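Local coordinates for protein DUTPase (Staphylococcus phage 11, PDB 4GV8) that probably hydrolyses dUTP to dUMP and pyrophosphate as a trimeric, jelly-roll dUTPase, at residues 70-75 / 94-99; 36-41 / 123-128; 26-31 / 131-136. One frame throughout, in Å; residues are numbered along the deposited sequence.

Contact 1 (70-75 / 94-99); sequences KTHLVI and NDAIAS. With MG (magnesium ion), chain H.
The carbonyl oxygen of His72 receives the backbone N-H of Asp95, N to O 2.9 Å, in a nearly straight bond just past the antiparallel pair Leu73–Asn94. The His72 side chain folds over the turn that follows Asn94. Its CG stands anti to the carbonyl carbon (chi1 -70°), and one ring face meets the methyl of Ala96 in a CH-pi contact, Ala96 CB 3.6 Å from the ring centroid and displaced toward the CG–CD2 rim. Alanine's single methyl can lie close on the ring. Asn94 OD1 accepts Ala96 N at 3.1 Å, an Asx turn that holds Ala96 there, while its ND2 gives hydrogen bonds to Gly124 O and Leu37 O. Val74 CG2 lies beside Asp95 CB at 3.9 Å; the carboxylate beyond CB binds the metal. Asp95 OD2 binds magnesium at 2.5 Å together with the Asp95 residues of the second and third subunits, and Lys93 of the second subunit also bonds OD2, probably easing the repulsion among the carboxylates; OD1 is salt-bridged to Lys93 and hydrogen-bonded by Gln40 of its own chain. The contact joins the start of strand 73-80 to the end of strand 89-94, with Tyr126 of strand 126-128 packed against Leu73 and Asn94.

Contact 2 (36-41 / 123-128); sequences VLEPQE and YGTYQI
Strands 35-37 and 126-128 pair antiparallel only briefly: Leu37 N gives to Tyr126 O at 2.9 Å, and Tyr126 N returns to Leu37 O at 3.0 Å. Val36 and Gln127 form the adjoining non-hydrogen-bonded pair. Beyond Leu37 the chain leaves in a type II turn, Glu38 to Glu41, with Pro39 and then Gln40, at positive phi, in the middle; Glu41 OE1 accepts Glu38 N at 2.9 Å and braces the turn. Val36 sends CG1 onto Thr125 CG2, a tight 3.3 Å, and CG2 toward Gln127, whose NE2 bonds Asn129 OD1. Thr125 OG1 is anti to the carbonyl carbon (chi1 -67°), leaving CG2 against Val36. OG1, bonded to Gln122 O, meets the bent chain of Glu38, which crosses it obliquely with CG 3.2 Å away; Glu38 OE1, 3.3 Å from OG1, is too poorly angled for a hydrogen bond. Gly124 suits its place twice over: at phi 102° a CB would jam against Tyr123 O and crowd the Pro39 ring. Leu37 CD2 meets Ile128 CD1 loosely, both buried. Strand 89-94 packs on the Leu37 and Tyr126 face through Ile92 and Asn94, Asn94 also touching Pro39, while strands 106-108 and 120-122 flank Thr125, Gln127 and Val36.

Contact 3 (26-31 / 131-136); sequences GYDIFS and GDKLAQ. With DUP (2'-deoxyuridine 5'-alpha,beta-imido-triphosphate), chain L.
A classic beta bulge interrupts the antiparallel pairing of strands 26-30 and 133-141, neighbours in the large sheet of the jelly roll, where Leu134 and Ala135 together face Ile29. Ile29 O takes Leu134 N at 3.1 Å and, more weakly, Ala135 N, while Ile29 N gives to Ala135 O at 2.8 Å. Leu134 has the near-helical psi (-30°) usual for the first residue of such a bulge, and Lys133 is the centre of an inverse gamma turn. Past the bulge the two segments stay paired through Ser31 N to Asp132 O and Gly131 N to Ser31 O, both 2.8 Å; Gly131 belongs to the turn leading into the strand. On the face of Asp28, Phe30 and Lys133, the lysine carries its aliphatic chain beside the Phe30 ring, CB and CG both 3.8 Å from CE1, and Gly131 O approaches CD1 at the ring edge. Lys133 CD also lies 3.5 Å from Asp28 OD2; the bend at chi3 (-82°) turns CE aside, and NZ, 4.1 Å from OD2, ends beyond salt-bridge distance but within electrostatic range. A long side chain thus packs its methylenes on the ring and keeps its amine near the carboxylate. Arg15 adds a cation-pi contact to Phe30. Asp28 and Gln136 lie side by side, the side chain of Asp28 about 4 Å from a magnesium ion, Gln136 by the alpha-phosphate of the bound imido analogue of dUTP. With Asn20, Arg64, Ser65 and Gly66 of this chain and Gly89 and Asp81 of the second subunit also bonding the analogue, this is the inter-subunit active site typical of trimeric dUTPases.

Contact 3 lies nearest the middle of the chain, about 7 Å from its centre, and serves the nucleotide pocket; contacts 1 and 2, 14 and 16 Å out, lie farther from it, though most of their touching residues are buried too. Contacts 1 and 3 hold strands of the same large sheet, and Ile75 CD1 reaches Leu134 O and Ala135 CB between them. Contact 2 pairs the small two-stranded sheet and is tied to contact 1 through Asn94. All three are antiparallel, but contact 3 relies on a bulged run of backbone bonds, contact 2 on a short pair plus a turn, and contact 1 on a single bond, a ring-methyl contact and a shared metal at the trimer interface.

Contact 1 (70-75 / 94-99)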
loop_
_atom_site.group_PDB
_atom_site.type_symbol
_atom_site.label_atom_id
_atom_site.label_comp_id
_atom_site.label_asym_id
_atom_site.label_seq_id
_atom_site.Cartn_x
_atom_site.Cartn_y
_atom_site.Cartn_z
ATOM N N LYS B 70 -2.051 -0.953 14.993
ATOM C CA LYS B 70 -2.532 -1.535 16.222
ATOM C C LYS B 70 -3.435 -2.730 15.978
ATOM O O LYS B 70 -3.788 -3.416 16.911
ATOM C CB LYS B 70 -3.303 -0.474 17.033
ATOM C CG LYS B 70 -2.482 0.636 17.700
ATOM C CD LYS B 70 -3.460 1.694 18.318
ATOM C CE LYS B 70 -2.800 2.789 19.172
ATOM N N THR B 71 -3.828 -2.994 14.746
ATOM C CA THR B 71 -4.731 -4.096 14.493
ATOM C C THR B 71 -4.232 -4.922 13.307
ATOM O O THR B 71 -3.257 -4.572 12.627
ATOM C CB THR B 71 -6.206 -3.596 14.238
ATOM O OG1 THR B 71 -6.253 -2.997 12.964
ATOM C CG2 THR B 71 -6.715 -2.576 15.351
ATOM N N HIS B 72 -4.929 -6.004 13.035
ATOM C CA HIS B 72 -4.634 -6.824 11.842
ATOM C C HIS B 72 -5.397 -6.425 10.648
ATOM O O HIS B 72 -5.373 -7.146 9.629
ATOM C CB HIS B 72 -4.939 -8.280 12.182
ATOM C CG HIS B 72 -3.962 -8.845 13.148
ATOM N ND1 HIS B 72 -2.660 -9.050 12.820
ATOM C CD2 HIS B 72 -4.103 -9.193 14.495
ATOM C CE1 HIS B 72 -2.030 -9.570 13.876
ATOM N NE2 HIS B 72 -2.912 -9.645 14.912
ATOM N N LEU B 73 -6.123 -5.309 10.765
ATOM C CA LEU B 73 -6.977 -4.823 9.692
ATOM C C LEU B 73 -6.149 -4.067 8.675
ATOM O O LEU B 73 -5.619 -2.990 8.978
ATOM C CB LEU B 73 -8.065 -3.953 10.255
ATOM C CG LEU B 73 -9.089 -4.615 11.178
ATOM C CD1 LEU B 73 -9.999 -3.506 11.696
ATOM C CD2 LEU B 73 -9.889 -5.744 10.496
ATOM N N VAL B 74 -6.012 -4.676 7.490
ATOM C CA VAL B 74 -5.169 -4.192 6.388
ATOM C C VAL B 74 -6.138 -3.680 5.321
ATOM O O VAL B 74 -6.956 -4.423 4.772
ATOM C CB VAL B 74 -4.247 -5.301 5.771
ATOM C CG1 VAL B 74 -3.388 -4.768 4.604
ATOM C CG2 VAL B 74 -3.346 -5.962 6.825
ATOM N N ILE B 75 -6.014 -2.393 5.012
ATOM C CA ILE B 75 -6.717 -1.764 3.954
ATOM C C ILE B 75 -5.779 -1.590 2.749
ATOM O O ILE B 75 -4.712 -0.947 2.868
ATOM C CB ILE B 75 -7.310 -0.372 4.383
ATOM C CG1 ILE B 75 -8.338 -0.573 5.537
ATOM C CG2 ILE B 75 -7.849 0.409 3.155
ATOM C CD1 ILE B 75 -8.739 0.696 6.280
ATOM N N ASN B 94 -8.726 -9.016 7.400
ATOM C CA ASN B 94 -8.140 -9.317 8.698
ATOM C C ASN B 94 -7.001 -10.269 8.419
ATOM O O ASN B 94 -7.253 -11.453 8.101
ATOM C CB ASN B 94 -9.198 -9.921 9.621
ATOM C CG ASN B 94 -8.674 -10.221 11.014
ATOM O OD1 ASN B 94 -7.479 -10.153 11.225
ATOM N ND2 ASN B 94 -9.577 -10.669 11.946
ATOM N N ASP B 95 -5.756 -9.762 8.481
ATOM C CA ASP B 95 -4.575 -10.597 8.185
ATOM C C ASP B 95 -3.979 -11.364 9.415
ATOM O O ASP B 95 -2.860 -11.933 9.341
ATOM C CB ASP B 95 -3.467 -9.813 7.461
ATOM C CG ASP B 95 -2.579 -10.732 6.693
ATOM O OD1 ASP B 95 -3.104 -11.799 6.277
ATOM O OD2 ASP B 95 -1.393 -10.460 6.513
ATOM N N ALA B 96 -4.726 -11.405 10.527
ATOM C CA ALA B 96 -4.371 -12.317 11.639
ATOM C C ALA B 96 -4.482 -13.755 11.157
ATOM O O ALA B 96 -5.273 -14.076 10.238
ATOM C CB ALA B 96 -5.223 -12.096 12.896
ATOM N N ILE B 97 -3.604 -14.598 11.712
ATOM C CA ILE B 97 -3.569 -16.025 11.415
ATOM C C ILE B 97 -4.733 -16.673 12.186
ATOM O O ILE B 97 -5.083 -16.247 13.299
ATOM C CB ILE B 97 -2.197 -16.691 11.794
ATOM C CG1 ILE B 97 -1.089 -16.254 10.847
ATOM C CG2 ILE B 97 -2.281 -18.216 11.729
ATOM C CD1 ILE B 97 -1.415 -16.430 9.384
ATOM N N ALA B 98 -5.342 -17.682 11.564
ATOM C CA ALA B 98 -6.509 -18.324 12.131
ATOM C C ALA B 98 -6.185 -18.970 13.516
ATOM O O ALA B 98 -5.115 -19.558 13.706
ATOM C CB ALA B 98 -7.113 -19.317 11.123
ATOM N N SER B 99 -7.116 -18.803 14.471
ATOM C CA SER B 99 -7.051 -19.369 15.862
ATOM C C SER B 99 -7.209 -20.929 16.017
ATOM O O SER B 99 -7.072 -21.461 17.141
ATOM C CB SER B 99 -8.128 -18.674 16.745
ATOM O OG SER B 99 -9.405 -19.349 16.711
HETATM MG MG MG H . -0.656 -12.576 5.502
HETATM O O HOH W 1 -1.221 -13.426 7.698
HETATM O O HOH W 2 -2.123 -14.533 4.992
HETATM O O HOH W 3 1.076 -14.446 5.740
#

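Contact 2 (36-41 / 123-128)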
loop_
_atom_site.group_PDB
_atom_site.type_symbol
_atom_site.label_atom_id
_atom_site.label_comp_id
_atom_site.label_asym_id
_atom_site.label_seq_id
_atom_site.Cartn_x
_atom_site.Cartn_y
_atom_site.Cartn_z
ATOM N N VAL B 36 -18.596 -8.232 11.331
ATOM C CA VAL B 36 -17.617 -9.073 11.997
ATOM C C VAL B 36 -16.655 -9.600 10.929
ATOM O O VAL B 36 -17.080 -10.029 9.870
ATOM C CB VAL B 36 -18.304 -10.247 12.764
ATOM C CG1 VAL B 36 -17.263 -11.189 13.349
ATOM C CG2 VAL B 36 -19.161 -9.670 13.886
ATOM N N LEU B 37 -15.364 -9.516 11.203
ATOM C CA LEU B 37 -14.330 -9.968 10.281
ATOM C C LEU B 37 -13.297 -10.829 11.046
ATOM O O LEU B 37 -12.519 -10.333 11.876
ATOM C CB LEU B 37 -13.682 -8.749 9.594
ATOM C CG LEU B 37 -13.006 -8.950 8.218
ATOM C CD1 LEU B 37 -14.045 -9.436 7.180
ATOM C CD2 LEU B 37 -12.325 -7.643 7.779
ATOM N N GLU B 38 -13.301 -12.125 10.751
ATOM C CA GLU B 38 -12.482 -13.089 11.473
ATOM C C GLU B 38 -11.139 -13.265 10.746
ATOM O O GLU B 38 -10.991 -12.838 9.598
ATOM C CB GLU B 38 -13.264 -14.405 11.585
ATOM C CG GLU B 38 -14.633 -14.222 12.250
ATOM C CD GLU B 38 -15.001 -15.294 13.283
ATOM O OE1 GLU B 38 -14.282 -16.312 13.393
ATOM O OE2 GLU B 38 -16.032 -15.092 13.996
ATOM N N PRO B 39 -10.141 -13.865 11.418
ATOM C CA PRO B 39 -8.826 -14.011 10.784
ATOM C C PRO B 39 -8.890 -14.568 9.376
ATOM O O PRO B 39 -9.621 -15.555 9.074
ATOM C CB PRO B 39 -8.083 -14.958 11.712
ATOM C CG PRO B 39 -8.720 -14.741 13.059
ATOM C CD PRO B 39 -10.142 -14.375 12.806
ATOM N N GLN B 40 -8.152 -13.868 8.522
ATOM C CA GLN B 40 -7.960 -14.174 7.123
ATOM C C GLN B 40 -9.139 -13.767 6.222
ATOM O O GLN B 40 -9.028 -13.917 5.013
ATOM C CB GLN B 40 -7.528 -15.630 6.943
ATOM C CG GLN B 40 -6.113 -15.894 7.428
ATOM C CD GLN B 40 -5.140 -14.905 6.806
ATOM O OE1 GLN B 40 -4.875 -14.965 5.614
ATOM N NE2 GLN B 40 -4.608 -13.983 7.615
ATOM N N GLU B 41 -10.215 -13.228 6.809
ATOM C CA GLU B 41 -11.420 -12.775 6.037
ATOM C C GLU B 41 -11.253 -11.428 5.356
ATOM O O GLU B 41 -10.527 -10.562 5.838
ATOM C CB GLU B 41 -12.686 -12.759 6.922
ATOM C CG GLU B 41 -13.031 -14.186 7.378
ATOM C CD GLU B 41 -14.354 -14.310 8.088
ATOM O OE1 GLU B 41 -14.839 -13.295 8.607
ATOM O OE2 GLU B 41 -14.874 -15.456 8.195
ATOM N N TYR B 123 -10.648 -16.078 18.542
ATOM C CA TYR B 123 -9.734 -15.051 19.005
ATOM C C TYR B 123 -9.045 -14.443 17.763
ATOM O O TYR B 123 -8.630 -15.181 16.863
ATOM C CB TYR B 123 -8.693 -15.656 20.044
ATOM C CG TYR B 123 -7.814 -14.580 20.711
ATOM C CD1 TYR B 123 -8.292 -13.827 21.792
ATOM C CD2 TYR B 123 -6.560 -14.248 20.209
ATOM C CE1 TYR B 123 -7.525 -12.811 22.385
ATOM C CE2 TYR B 123 -5.774 -13.230 20.791
ATOM C CZ TYR B 123 -6.260 -12.518 21.887
ATOM O OH TYR B 123 -5.499 -11.522 22.485
ATOM N N GLY B 124 -8.971 -13.107 17.692
ATOM C CA GLY B 124 -8.403 -12.414 16.513
ATOM C C GLY B 124 -9.473 -11.835 15.569
ATOM O O GLY B 124 -9.167 -11.162 14.560
ATOM N N THR B 125 -10.736 -12.113 15.904
ATOM C CA THR B 125 -11.894 -11.554 15.215
ATOM C C THR B 125 -12.060 -10.090 15.641
ATOM O O THR B 125 -11.892 -9.756 16.834
ATOM C CB THR B 125 -13.196 -12.364 15.569
ATOM O OG1 THR B 125 -13.101 -13.680 15.035
ATOM C CG2 THR B 125 -14.434 -11.664 15.012
ATOM N N TYR B 126 -12.365 -9.231 14.664
ATOM C CA TYR B 126 -12.698 -7.797 14.859
ATOM C C TYR B 126 -14.172 -7.548 14.563
ATOM O O TYR B 126 -14.765 -8.201 13.682
ATOM C CB TYR B 126 -11.867 -6.889 13.922
ATOM C CG TYR B 126 -10.430 -6.804 14.377
ATOM C CD1 TYR B 126 -9.998 -5.745 15.170
ATOM C CD2 TYR B 126 -9.563 -7.782 14.069
ATOM C CE1 TYR B 126 -8.711 -5.656 15.611
ATOM C CE2 TYR B 126 -8.263 -7.754 14.523
ATOM C CZ TYR B 126 -7.839 -6.694 15.307
ATOM O OH TYR B 126 -6.543 -6.642 15.719
ATOM N N GLN B 127 -14.778 -6.621 15.307
ATOM C CA GLN B 127 -16.046 -6.059 14.873
ATOM C C GLN B 127 -15.860 -4.563 14.487
ATOM O O GLN B 127 -15.384 -3.727 15.269
ATOM C CB GLN B 127 -17.149 -6.225 15.906
ATOM C CG GLN B 127 -18.523 -5.847 15.320
ATOM C CD GLN B 127 -19.607 -6.233 16.254
ATOM O OE1 GLN B 127 -19.723 -7.402 16.591
ATOM N NE2 GLN B 127 -20.362 -5.243 16.758
ATOM N N ILE B 128 -16.120 -4.302 13.220
ATOM C CA ILE B 128 -16.142 -2.959 12.660
ATOM C C ILE B 128 -17.612 -2.528 12.836
ATOM O O ILE B 128 -18.557 -3.271 12.513
ATOM C CB ILE B 128 -15.778 -2.990 11.147
ATOM C CG1 ILE B 128 -14.324 -3.432 10.972
ATOM C CG2 ILE B 128 -16.076 -1.661 10.442
ATOM C CD1 ILE B 128 -14.101 -4.170 9.681
#

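Contact 3 (26-31 / 131-136)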
loop_
_atom_site.group_PDB
_atom_site.type_symbol
_atom_site.label_atom_id
_atom_site.label_comp_id
_atom_site.label_asym_id
_atom_site.label_seq_id
_atom_site.Cartn_x
_atom_site.Cartn_y
_atom_site.Cartn_z
ATOM N N GLY B 26 -5.608 14.201 4.829
ATOM C CA GLY B 26 -6.770 13.357 4.617
ATOM C C GLY B 26 -8.059 13.821 5.296
ATOM O O GLY B 26 -8.046 14.428 6.405
ATOM N N TYR B 27 -9.154 13.482 4.607
ATOM C CA TYR B 27 -10.514 13.472 5.165
ATOM C C TYR B 27 -10.766 12.050 5.681
ATOM O O TYR B 27 -10.672 11.059 4.940
ATOM C CB TYR B 27 -11.574 13.848 4.129
ATOM C CG TYR B 27 -11.238 15.099 3.373
ATOM C CD1 TYR B 27 -11.863 16.290 3.694
ATOM C CD2 TYR B 27 -10.267 15.099 2.369
ATOM C CE1 TYR B 27 -11.562 17.442 3.033
ATOM C CE2 TYR B 27 -9.939 16.265 1.696
ATOM C CZ TYR B 27 -10.621 17.429 2.012
ATOM O OH TYR B 27 -10.314 18.602 1.386
ATOM N N ASP B 28 -11.024 11.969 6.979
ATOM C CA ASP B 28 -11.361 10.729 7.620
ATOM C C ASP B 28 -12.716 10.253 7.154
ATOM O O ASP B 28 -13.646 11.015 6.951
ATOM C CB ASP B 28 -11.269 10.866 9.128
ATOM C CG ASP B 28 -9.826 10.943 9.616
ATOM O OD1 ASP B 28 -8.938 10.203 9.092
ATOM O OD2 ASP B 28 -9.592 11.709 10.558
ATOM N N ILE B 29 -12.767 8.955 6.922
ATOM C CA ILE B 29 -13.878 8.296 6.282
ATOM C C ILE B 29 -14.430 7.279 7.291
ATOM O O ILE B 29 -13.652 6.555 7.940
ATOM C CB ILE B 29 -13.422 7.553 5.006
ATOM C CG1 ILE B 29 -12.875 8.514 3.961
ATOM C CG2 ILE B 29 -14.573 6.776 4.417
ATOM C CD1 ILE B 29 -13.981 9.274 3.215
ATOM N N PHE B 30 -15.772 7.201 7.354
ATOM C CA PHE B 30 -16.486 6.398 8.351
ATOM C C PHE B 30 -17.210 5.226 7.733
ATOM O O PHE B 30 -17.740 5.322 6.637
ATOM C CB PHE B 30 -17.474 7.259 9.165
ATOM C CG PHE B 30 -16.853 8.472 9.793
ATOM C CD1 PHE B 30 -16.423 8.444 11.099
ATOM C CD2 PHE B 30 -16.711 9.645 9.061
ATOM C CE1 PHE B 30 -15.840 9.541 11.674
ATOM C CE2 PHE B 30 -16.104 10.756 9.625
ATOM C CZ PHE B 30 -15.663 10.705 10.927
ATOM N N SER B 31 -17.240 4.116 8.469
ATOM C CA SER B 31 -17.990 2.947 8.056
ATOM C C SER B 31 -19.513 3.218 8.129
ATOM O O SER B 31 -19.986 3.789 9.091
ATOM C CB SER B 31 -17.642 1.740 8.940
ATOM O OG SER B 31 -18.335 0.594 8.494
ATOM N N GLY B 131 -20.054 3.760 11.880
ATOM C CA GLY B 131 -19.578 4.992 12.564
ATOM C C GLY B 131 -18.070 5.000 12.819
ATOM O O GLY B 131 -17.484 6.047 13.114
ATOM N N ASP B 132 -17.445 3.823 12.731
ATOM C CA ASP B 132 -15.978 3.733 12.913
ATOM C C ASP B 132 -15.234 4.568 11.887
ATOM O O ASP B 132 -15.547 4.524 10.684
ATOM C CB ASP B 132 -15.454 2.279 12.829
ATOM C CG ASP B 132 -15.767 1.462 14.070
ATOM O OD1 ASP B 132 -16.141 2.057 15.092
ATOM O OD2 ASP B 132 -15.647 0.215 14.025
ATOM N N LYS B 133 -14.270 5.334 12.385
ATOM C CA LYS B 133 -13.347 6.149 11.563
ATOM C C LYS B 133 -12.200 5.214 11.077
ATOM O O LYS B 133 -11.149 5.063 11.716
ATOM C CB LYS B 133 -12.812 7.308 12.380
ATOM C CG LYS B 133 -12.177 8.404 11.533
ATOM C CD LYS B 133 -11.412 9.400 12.380
ATOM C CE LYS B 133 -12.316 10.434 12.996
ATOM N NZ LYS B 133 -11.532 11.100 14.085
ATOM N N LEU B 134 -12.500 4.516 9.981
ATOM C CA LEU B 134 -11.779 3.331 9.541
ATOM C C LEU B 134 -10.650 3.604 8.518
ATOM O O LEU B 134 -9.677 2.854 8.447
ATOM C CB LEU B 134 -12.800 2.355 8.921
ATOM C CG LEU B 134 -12.278 1.021 8.403
ATOM C CD1 LEU B 134 -11.581 0.273 9.527
ATOM C CD2 LEU B 134 -13.353 0.140 7.752
ATOM N N ALA B 135 -10.817 4.636 7.704
ATOM C CA ALA B 135 -9.847 5.024 6.630
ATOM C C ALA B 135 -9.813 6.533 6.462
ATOM O O ALA B 135 -10.517 7.280 7.169
ATOM C CB ALA B 135 -10.210 4.359 5.283
ATOM N N GLN B 136 -8.992 6.989 5.518
ATOM C CA GLN B 136 -8.921 8.402 5.123
ATOM C C GLN B 136 -8.743 8.529 3.630
ATOM O O GLN B 136 -8.354 7.588 2.948
ATOM C CB GLN B 136 -7.839 9.191 5.860
ATOM C CG GLN B 136 -6.416 8.767 5.529
ATOM C CD GLN B 136 -5.385 9.301 6.511
ATOM O OE1 GLN B 136 -4.474 8.577 6.966
ATOM N NE2 GLN B 136 -5.529 10.544 6.850
HETATM O O4 DUP L . 3.438 5.051 9.106
HETATM C C4 DUP L . 3.264 6.244 9.692
HETATM C C5 DUP L . 2.064 6.935 9.575
HETATM C C6 DUP L . 1.903 8.175 10.213
HETATM N N3 DUP L . 4.256 6.790 10.409
HETATM C C2 DUP L . 4.070 7.993 11.054
HETATM O O2 DUP L . 5.111 8.503 11.772
HETATM N N1 DUP L . 2.894 8.675 10.975
HETATM C "C1'" DUP L . 2.696 9.958 11.676
HETATM C "C2'" DUP L . 2.684 11.101 10.685
HETATM C "C3'" DUP L . 1.218 11.475 10.553
HETATM O "O3'" DUP L . 1.108 12.873 10.266
HETATM O "O4'" DUP L . 1.419 9.909 12.358
HETATM C "C4'" DUP L . 0.586 11.005 11.888
HETATM C "C5'" DUP L . -0.871 10.563 11.802
HETATM O "O5'" DUP L . -1.163 9.739 10.655
HETATM P PA DUP L . -2.688 9.212 10.474
HETATM O O1A DUP L . -2.585 8.142 9.409
HETATM O O2A DUP L . -3.669 10.322 10.291
HETATM N N3A DUP L . -2.947 8.432 11.949
HETATM P PB DUP L . -4.341 8.452 12.906
HETATM O O1B DUP L . -5.467 8.973 12.021
HETATM O O2B DUP L . -4.522 7.060 13.496
HETATM O O3B DUP L . -4.010 9.548 14.084
HETATM P PG DUP L . -4.252 11.190 14.175
HETATM O O2G DUP L . -4.697 11.751 12.817
HETATM O O1G DUP L . -5.378 11.092 15.124
HETATM O O3G DUP L . -2.922 11.641 14.696
#